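Local coordinates for putative tryptophan halogenase (Xanthomonas campestris pv. campestris, PDB 6Y1W) that catalyses flavin-dependent halogenation as a member of the tryptophan halogenase family, at the interface of chains A and B. Numbering follows the deposited sequence. Chains: chain A/B, Putative tryptophan halogenase.

Contact 1: the interface of chains A and B. Residues chain A 367-368, 370, 373; chain B 428, 458.
The carboxylate of A:Asp370 and the side-chain amide of B:Gln428 lie face against face, their planes 14° apart, with CG of the aspartate 3.3 Å from CD of the glutamine. The two side chains arrive from opposite directions. OD1 of the carboxylate comes within 3.1 Å of NE2 of the amide, yet the N-H points away from it, so the pair is a stack of two polar planes and not a hydrogen bond. A second flat group, the B:His458 ring, receives a methyl on one face: CG2 of A:Val368 stands 3.9 Å from the ring centroid in a CH-pi contact, the valine crossing the histidine at about a right angle. The methyl is displaced toward NE2 of B:His458, which lies 3.5 Å from CG2 of A:Val368. In-plane at the edge of the same ring lies the backbone O of B:Gln428, from its own chain. A:Gln367 adds a looser contact, its CG 4.1 Å from CB of B:His458.

The patch illustrates how an interface in the deposited assembly can set polar groups face to face and bridge others through water. With its CG swung opposite the main-chain nitrogen (chi1 166°) and a bend at chi2 (69°), B:Gln428 lays its amide along the A:Asp370 carboxylate while OE1 turns to water 1, which bridges the two chains. The water links the carbonyl O of A:Val368, the carboxylate oxygen OD2 of A:Asp373 near the start of helix 371-397, and OE1 of B:Gln428, in the last turn of helix 417-429. The water oxygen sits 2.8 Å from A:Val368 O, 2.9 Å from A:Asp373 OD2 and 2.9 Å from B:Gln428 OE1.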
ATOM      1  N   GLN A 367     -24.096  -7.103   6.016  1.00 17.71           N
ATOM      2  CA  GLN A 367     -25.375  -7.818   6.082  1.00 18.81           C
ATOM      3  C   GLN A 367     -25.832  -7.919   7.528  1.00 19.04           C
ATOM      4  O   GLN A 367     -26.990  -7.621   7.858  1.00 19.56           O
ATOM      5  CB  GLN A 367     -25.254  -9.225   5.500  1.00 22.93           C
ATOM      6  CG  GLN A 367     -24.800  -9.297   4.095  1.00 24.83           C
ATOM      7  CD  GLN A 367     -25.943  -9.224   3.096  1.00 28.71           C
ATOM      8  OE1 GLN A 367     -27.106  -8.861   3.447  1.00 25.83           O
ATOM      9  NE2 GLN A 367     -25.626  -9.542   1.839  1.00 21.59           N
ATOM     10  N   VAL A 368     -24.950  -8.391   8.397  1.00 17.26           N
ATOM     11  CA  VAL A 368     -25.141  -8.378   9.843  1.00 16.12           C
ATOM     12  C   VAL A 368     -23.883  -7.751  10.415  1.00 18.40           C
ATOM     13  O   VAL A 368     -22.817  -7.832   9.801  1.00 22.34           O
ATOM     14  CB  VAL A 368     -25.365  -9.793  10.454  1.00 24.88           C
ATOM     15  CG1 VAL A 368     -26.602 -10.474   9.845  1.00 21.31           C
ATOM     16  CG2 VAL A 368     -24.093 -10.667  10.307  1.00 23.71           C
ATOM     17  N   ASP A 370     -20.792  -7.520  12.753  1.00 18.45           N
ATOM     18  CA  ASP A 370     -19.957  -8.532  13.416  1.00 20.48           C
ATOM     19  C   ASP A 370     -18.689  -7.900  13.974  1.00 24.49           C
ATOM     20  O   ASP A 370     -18.093  -7.038  13.315  1.00 21.65           O
ATOM     21  CB  ASP A 370     -19.552  -9.630  12.441  1.00 22.76           C
ATOM     22  CG  ASP A 370     -18.923 -10.811  13.148  1.00 32.69           C
ATOM     23  OD1 ASP A 370     -19.707 -11.683  13.602  1.00 37.72           O
ATOM     24  OD2 ASP A 370     -17.667 -10.863  13.273  1.00 25.01           O
ATOM     25  N   ASP A 373     -15.562  -7.470  11.543  1.00 20.93           N
ATOM     26  CA  ASP A 373     -15.664  -6.346  10.614  1.00 18.38           C
ATOM     27  C   ASP A 373     -15.416  -5.020  11.324  1.00 19.02           C
ATOM     28  O   ASP A 373     -14.723  -4.136  10.795  1.00 17.81           O
ATOM     29  CB  ASP A 373     -17.044  -6.314   9.948  1.00 16.36           C
ATOM     30  CG  ASP A 373     -17.259  -7.450   8.948  1.00 29.84           C
ATOM     31  OD1 ASP A 373     -16.324  -8.202   8.621  1.00 30.55           O
ATOM     32  OD2 ASP A 373     -18.390  -7.562   8.461  1.00 25.33           O
TER
ATOM     33  N   GLN B 428     -16.383 -14.694   8.102  1.00 17.78           N
ATOM     34  CA  GLN B 428     -17.583 -13.961   8.499  0.53 21.65           C
ATOM     35  C   GLN B 428     -18.236 -13.276   7.313  1.00 17.60           C
ATOM     36  O   GLN B 428     -19.454 -13.342   7.147  1.00 19.78           O
ATOM     37  CB  GLN B 428     -17.261 -12.907   9.562  0.53 21.38           C
ATOM     38  CG  GLN B 428     -18.390 -11.859   9.777  0.53 16.28           C
ATOM     39  CD  GLN B 428     -19.635 -12.443  10.428  0.53 24.61           C
ATOM     40  OE1 GLN B 428     -20.739 -11.909  10.287  0.53 21.63           O
ATOM     41  NE2 GLN B 428     -19.461 -13.529  11.154  0.53 21.55           N
ATOM     42  N   HIS B 458     -21.485 -14.780   5.033  1.00 22.00           N
ATOM     43  CA  HIS B 458     -22.222 -13.717   4.352  1.00 18.91           C
ATOM     44  C   HIS B 458     -21.373 -13.207   3.207  1.00 17.44           C
ATOM     45  O   HIS B 458     -20.150 -13.382   3.193  1.00 19.25           O
ATOM     46  CB  HIS B 458     -22.525 -12.544   5.274  1.00 17.36           C
ATOM     47  CG  HIS B 458     -23.215 -12.964   6.529  1.00 21.16           C
ATOM     48  ND1 HIS B 458     -24.573 -13.189   6.576  1.00 25.27           N
ATOM     49  CD2 HIS B 458     -22.728 -13.294   7.745  1.00 22.06           C
ATOM     50  CE1 HIS B 458     -24.898 -13.608   7.786  1.00 22.24           C
ATOM     51  NE2 HIS B 458     -23.797 -13.674   8.517  1.00 25.92           N
TER
HETATM   52  O   HOH W   1     -20.616  -9.298   8.963  1.00 27.10           O

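Contact 2: the interface of chains A and B. Residues chain A 38-39, 362; chain B 115-117, 460, 462.
A:Leu38, near the end of helix 25-39, pushes its two methyls against different residues of chain B. CD1 meets CE1 of the B:His115 imidazole at 3.5 Å, the two side chains sliding past each other in opposite directions, while CD2 lies 3.6 Å from CG2 of B:Val462, whose side chain crosses the leucine at about a right angle. The extended first torsion of A:Leu38 (chi1 -177°) carries this fork toward chain B. Alongside, CD1 of A:Leu362 touches the six-membered end of the B:Trp116 indole at CH2, 3.7 Å away.

A polar bond accompanies the apolar contacts. B:His460 donates from NE2 to the backbone O of A:Leu362, at the end of helix 350-363, over 2.7 Å; the carbonyl oxygen lies close to the imidazole plane, the donor stands almost in line with the C=O bond (163°), and the bond is moderately bent at the hydrogen (149°).

A second shell would position these groups. The backbone N of B:Val462 donates to ND1 of B:His460 at 2.9 Å, nearly within the ring plane, which would fix the ring's rotation and leave NE2 to serve as the donor across the interface. Likewise ND1 of B:His115 and OG of B:Ser117 share a hydrogen bond of 2.8 Å, and CE1 of B:His115 lies over the B:Trp116 indole toward its rim; both would steady the imidazole. This apolar surface with a directional bond may favour the pairing seen in the crystal.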
ATOM      1  N   LEU A  38     -25.471   3.682  -3.759  1.00 14.73           N
ATOM      2  CA  LEU A  38     -25.050   2.291  -3.910  1.00 14.90           C
ATOM      3  C   LEU A  38     -26.110   1.305  -3.431  1.00 16.02           C
ATOM      4  O   LEU A  38     -26.330   0.283  -4.080  1.00 16.04           O
ATOM      5  CB  LEU A  38     -23.741   2.050  -3.155  1.00 12.88           C
ATOM      6  CG  LEU A  38     -23.144   0.659  -3.278  1.00 16.49           C
ATOM      7  CD1 LEU A  38     -22.633   0.457  -4.637  1.00 18.67           C
ATOM      8  CD2 LEU A  38     -22.042   0.487  -2.238  1.00 19.79           C
ATOM      9  N   LEU A  39     -26.761   1.580  -2.283  1.00 14.72           N
ATOM     10  CA  LEU A  39     -27.592   0.586  -1.612  1.00 12.63           C
ATOM     11  C   LEU A  39     -29.013   1.079  -1.343  1.00 13.07           C
ATOM     12  O   LEU A  39     -29.756   0.406  -0.622  1.00 19.90           O
ATOM     13  CB  LEU A  39     -26.929   0.135  -0.286  1.00 16.13           C
ATOM     14  CG  LEU A  39     -25.623  -0.644  -0.476  1.00 15.42           C
ATOM     15  CD1 LEU A  39     -24.936  -0.954   0.852  1.00 18.08           C
ATOM     16  CD2 LEU A  39     -25.928  -1.946  -1.214  1.00 17.40           C
ATOM     17  N   LEU A 362     -18.715   1.473   3.100  1.00 13.18           N
ATOM     18  CA  LEU A 362     -19.370   0.806   1.975  1.00 14.27           C
ATOM     19  C   LEU A 362     -18.583  -0.435   1.540  1.00 18.65           C
ATOM     20  O   LEU A 362     -19.176  -1.441   1.103  1.00 18.64           O
ATOM     21  CB  LEU A 362     -19.547   1.800   0.821  1.00 15.76           C
ATOM     22  CG  LEU A 362     -20.611   2.849   1.157  1.00 19.00           C
ATOM     23  CD1 LEU A 362     -20.729   3.900   0.026  1.00 17.46           C
ATOM     24  CD2 LEU A 362     -21.968   2.213   1.457  1.00 20.15           C
TER
ATOM     25  N   HIS B 115     -16.341  -4.847  -8.335  1.00 16.26           N
ATOM     26  CA  HIS B 115     -16.967  -3.539  -8.173  1.00 14.42           C
ATOM     27  C   HIS B 115     -16.087  -2.741  -7.207  1.00 16.14           C
ATOM     28  O   HIS B 115     -15.369  -3.331  -6.398  1.00 16.00           O
ATOM     29  CB  HIS B 115     -18.379  -3.653  -7.604  1.00 14.58           C
ATOM     30  CG  HIS B 115     -19.088  -2.340  -7.483  1.00 13.37           C
ATOM     31  ND1 HIS B 115     -19.233  -1.679  -6.281  1.00 13.69           N
ATOM     32  CD2 HIS B 115     -19.660  -1.552  -8.427  1.00 15.07           C
ATOM     33  CE1 HIS B 115     -19.857  -0.536  -6.489  1.00 16.02           C
ATOM     34  NE2 HIS B 115     -20.136  -0.435  -7.781  1.00 14.16           N
ATOM     35  N   TRP B 116     -16.125  -1.403  -7.300  1.00 16.14           N
ATOM     36  CA  TRP B 116     -15.250  -0.628  -6.405  1.00 14.13           C
ATOM     37  C   TRP B 116     -15.540  -0.930  -4.936  1.00 20.60           C
ATOM     38  O   TRP B 116     -14.643  -0.806  -4.080  1.00 17.78           O
ATOM     39  CB  TRP B 116     -15.398   0.873  -6.676  1.00 15.81           C
ATOM     40  CG  TRP B 116     -16.722   1.514  -6.351  1.00 15.22           C
ATOM     41  CD1 TRP B 116     -17.688   1.850  -7.246  1.00 13.86           C
ATOM     42  CD2 TRP B 116     -17.193   1.987  -5.065  1.00 14.63           C
ATOM     43  NE1 TRP B 116     -18.722   2.503  -6.616  1.00 19.57           N
ATOM     44  CE2 TRP B 116     -18.446   2.586  -5.278  1.00 17.06           C
ATOM     45  CE3 TRP B 116     -16.656   1.993  -3.775  1.00 16.70           C
ATOM     46  CZ2 TRP B 116     -19.202   3.150  -4.240  1.00 19.98           C
ATOM     47  CZ3 TRP B 116     -17.435   2.566  -2.726  1.00 19.08           C
ATOM     48  CH2 TRP B 116     -18.681   3.106  -2.980  1.00 19.55           C
ATOM     49  N   SER B 117     -16.777  -1.323  -4.608  1.00 16.38           N
ATOM     50  CA  SER B 117     -17.131  -1.604  -3.206  1.00 16.72           C
ATOM     51  C   SER B 117     -16.947  -3.055  -2.794  1.00 13.90           C
ATOM     52  O   SER B 117     -16.986  -3.357  -1.590  1.00 14.48           O
ATOM     53  CB  SER B 117     -18.585  -1.203  -2.935  1.00 15.38           C
ATOM     54  OG  SER B 117     -19.479  -2.141  -3.535  1.00 17.39           O
ATOM     55  N   HIS B 460     -21.076  -9.626   0.423  1.00 14.73           N
ATOM     56  CA  HIS B 460     -21.335  -8.199   0.404  1.00 14.68           C
ATOM     57  C   HIS B 460     -22.736  -7.885  -0.121  1.00 16.53           C
ATOM     58  O   HIS B 460     -23.130  -8.393  -1.191  1.00 15.46           O
ATOM     59  CB  HIS B 460     -20.290  -7.510  -0.458  1.00 16.70           C
ATOM     60  CG  HIS B 460     -20.229  -6.029  -0.258  1.00 17.38           C
ATOM     61  ND1 HIS B 460     -21.271  -5.188  -0.598  1.00 15.92           N
ATOM     62  CD2 HIS B 460     -19.242  -5.237   0.237  1.00 15.70           C
ATOM     63  CE1 HIS B 460     -20.929  -3.939  -0.318  1.00 17.37           C
ATOM     64  NE2 HIS B 460     -19.700  -3.937   0.169  1.00 16.88           N
ATOM     65  N   VAL B 462     -23.902  -5.504  -1.891  1.00 15.05           N
ATOM     66  CA  VAL B 462     -23.956  -5.023  -3.276  0.54 13.03           C
ATOM     67  C   VAL B 462     -24.260  -6.160  -4.236  1.00 16.66           C
ATOM     68  O   VAL B 462     -24.894  -5.960  -5.293  1.00 17.91           O
ATOM     69  CB  VAL B 462     -22.628  -4.332  -3.636  0.54 13.33           C
ATOM     70  CG1 VAL B 462     -22.433  -4.200  -5.172  0.54 14.99           C
ATOM     71  CG2 VAL B 462     -22.616  -3.003  -2.992  0.54 16.37           C
TER

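The centres of the C-alpha atoms of contact 1 and contact 2 lie about 14 Å apart, and sequence joins them on both sides. In chain A, helix 350-363 ends in contact 2 shortly before the loop that supplies contact 1 and leads into helix 371-397; in chain B, the stretch from B:His458 to B:Val462 runs from one patch into the other. Neighbouring segments thus supply both patches, repeated by the two-fold axis. Contact 1 is about 36 Å from A:Lys89 and contact 2 about 32 Å from B:Lys89, the predicted active-site lysines, suggesting assembly over catalysis; the structure alone does not show a dimer in solution.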